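Local structure of DUF5348 domain-containing protein (Ruminococcus gnavus, 3NRL) at residues 8-13 with 17-22. The protein is of unknown function, a small all-beta protein of the DUF5348 family whose two copies pair in the crystal. Sequence-based numbering, arbitrary orientation.
Sequences TLFYDT and RYDIRF. With SO4 (sulfate ion), chain C.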
# COMPACT_ATOMS: atom_id res chain seq x y z
N THR A 8 5.71 1.02 -2.26
CA THR A 8 4.25 0.95 -2.31
C THR A 8 3.67 2.24 -1.78
O THR A 8 4.11 2.76 -0.76
CB THR A 8 3.73 -0.22 -1.47
OG1 THR A 8 4.22 -0.08 -0.13
CG2 THR A 8 4.21 -1.53 -2.03
N LEU A 9 2.67 2.75 -2.50
CA LEU A 9 2.00 4.00 -2.15
C LEU A 9 0.87 3.75 -1.15
O LEU A 9 0.09 2.81 -1.29
CB LEU A 9 1.45 4.64 -3.43
CG LEU A 9 0.87 6.05 -3.39
CD1 LEU A 9 1.97 7.06 -3.07
CD2 LEU A 9 0.24 6.37 -4.74
N PHE A 10 0.79 4.60 -0.12
CA PHE A 10 -0.24 4.46 0.89
C PHE A 10 -0.55 5.79 1.57
O PHE A 10 0.26 6.72 1.55
CB PHE A 10 0.19 3.42 1.94
CG PHE A 10 1.19 3.93 2.93
CD1 PHE A 10 0.77 4.54 4.12
CD2 PHE A 10 2.56 3.82 2.69
CE1 PHE A 10 1.70 5.04 5.03
CE2 PHE A 10 3.49 4.31 3.60
CZ PHE A 10 3.06 4.92 4.77
N TYR A 11 -1.74 5.89 2.15
CA TYR A 11 -2.14 7.13 2.81
C TYR A 11 -1.82 7.08 4.30
O TYR A 11 -2.16 6.12 5.00
CB TYR A 11 -3.64 7.37 2.63
CG TYR A 11 -4.11 8.69 3.22
CD1 TYR A 11 -3.66 9.90 2.71
CD2 TYR A 11 -5.00 8.72 4.30
CE1 TYR A 11 -4.06 11.12 3.26
CE2 TYR A 11 -5.41 9.92 4.86
CZ TYR A 11 -4.94 11.12 4.34
OH TYR A 11 -5.34 12.31 4.89
N ASP A 12 -1.15 8.12 4.79
CA ASP A 12 -0.78 8.20 6.19
C ASP A 12 -1.78 9.08 6.94
O ASP A 12 -1.88 10.27 6.69
CB ASP A 12 0.62 8.79 6.34
CG ASP A 12 1.11 8.77 7.77
OD1 ASP A 12 0.40 9.32 8.64
OD2 ASP A 12 2.19 8.22 8.03
N THR A 13 -2.52 8.48 7.88
CA THR A 13 -3.51 9.22 8.65
C THR A 13 -2.97 10.41 9.43
O THR A 13 -3.44 11.54 9.25
CB THR A 13 -4.25 8.28 9.63
OG1 THR A 13 -4.95 7.28 8.88
CG2 THR A 13 -5.25 9.07 10.47
N ARG A 17 -1.20 13.08 4.09
CA ARG A 17 -0.41 12.92 2.89
C ARG A 17 -0.22 11.45 2.56
O ARG A 17 -0.33 10.58 3.42
CB ARG A 17 0.98 13.53 3.07
CG ARG A 17 1.02 15.01 3.36
CD ARG A 17 2.45 15.45 3.62
NE ARG A 17 2.57 16.89 3.81
CZ ARG A 17 2.38 17.79 2.84
NH1 ARG A 17 2.07 17.39 1.62
NH2 ARG A 17 2.51 19.08 3.11
N TYR A 18 0.07 11.19 1.29
CA TYR A 18 0.34 9.84 0.83
C TYR A 18 1.83 9.67 1.06
O TYR A 18 2.57 10.66 1.09
CB TYR A 18 -0.01 9.70 -0.65
CG TYR A 18 -1.42 9.20 -0.86
CD1 TYR A 18 -1.71 7.83 -0.80
CD2 TYR A 18 -2.48 10.09 -1.01
CE1 TYR A 18 -3.02 7.37 -0.88
CE2 TYR A 18 -3.79 9.64 -1.09
CZ TYR A 18 -4.06 8.28 -1.02
OH TYR A 18 -5.36 7.84 -1.08
N ASP A 19 2.27 8.44 1.24
CA ASP A 19 3.68 8.19 1.47
C ASP A 19 4.07 6.92 0.73
O ASP A 19 3.22 6.21 0.21
CB ASP A 19 3.95 8.06 2.97
CG ASP A 19 5.43 8.13 3.31
OD1 ASP A 19 6.24 8.48 2.42
OD2 ASP A 19 5.78 7.85 4.47
N ILE A 20 5.37 6.64 0.70
CA ILE A 20 5.85 5.46 0.01
C ILE A 20 6.71 4.60 0.93
O ILE A 20 7.66 5.08 1.54
CB ILE A 20 6.70 5.85 -1.20
CG1 ILE A 20 5.82 6.58 -2.23
CG2 ILE A 20 7.33 4.61 -1.81
CD1 ILE A 20 6.59 7.16 -3.38
N ARG A 21 6.35 3.33 1.02
CA ARG A 21 7.11 2.39 1.84
C ARG A 21 8.06 1.65 0.91
O ARG A 21 7.62 0.92 0.02
CB ARG A 21 6.18 1.39 2.52
CG ARG A 21 6.96 0.29 3.22
CD ARG A 21 6.17 -1.00 3.27
NE ARG A 21 5.21 -1.01 4.36
CZ ARG A 21 5.54 -0.93 5.64
NH1 ARG A 21 6.82 -0.81 5.98
NH2 ARG A 21 4.60 -0.97 6.58
N PHE A 22 9.36 1.83 1.13
CA PHE A 22 10.37 1.17 0.31
C PHE A 22 10.83 -0.15 0.92
O PHE A 22 11.10 -1.11 0.21
CB PHE A 22 11.58 2.08 0.13
CG PHE A 22 11.30 3.32 -0.67
CD1 PHE A 22 10.92 3.24 -2.00
CD2 PHE A 22 11.45 4.57 -0.09
CE1 PHE A 22 10.68 4.39 -2.75
CE2 PHE A 22 11.21 5.73 -0.82
CZ PHE A 22 10.83 5.64 -2.16
S SO4 C . 1.95 20.62 -0.14
O1 SO4 C . 1.90 19.17 -0.41
O2 SO4 C . 1.82 20.86 1.31
O3 SO4 C . 3.24 21.16 -0.62
O4 SO4 C . 0.84 21.29 -0.84
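The carbonyl oxygen of Phe10 accepts the backbone N-H of Asp19 at 2.7 Å (Asp19 N to Phe10 O), and the CA-H of Tyr18 leans on the same oxygen. The return bond, Phe10 N to Asp19 O at 2.9 Å, closes a hydrogen-bonded antiparallel pair in the middle of the hairpin made by strands 6-12 and 17-23; Thr8 and Arg21 form another such pair. On the face carrying Leu9, Tyr11, Tyr18 and Ile20, the CB of Tyr11 sits over the Tyr18 ring, 3.9 Å from its centroid. With CG anti to the backbone N (chi1 -176°), the Tyr11 ring turns its edge toward the face of Tyr18, planes 56° apart. Leu9 crosses Tyr18 at about a right angle, Leu9 CG to Tyr18 CD1 4.1 Å, while Leu9 CD1 meets Ile20 CG1 at 4.0 Å. The Tyr18 hydroxyl hydrogen-bonds Asp67. Cutting Tyr18 back to an alanine is likely to open a gap beneath Tyr11 and beside Leu9 and to leave Asp67 without its hydroxyl partner. On the other face, the Phe10 ring runs alongside Asp19, Phe10 CZ to Asp19 CB 3.7 Å. At the hairpin's turn end, the Arg17 guanidinium meets a sulfate, probably from the crystallisation liquor, edge-on through two nearly straight bonds: NH1 to O1, 2.7 Å, and NH2 to O2, 2.6 Å. The Leu9, Tyr11, Tyr18 and Ile20 face thus packs mainly apolar groups within the subunit, whereas the other adds polar bonds to the second subunit: Thr8 OG1 to its Gly68 carbonyl, Asp12 to its Arg65.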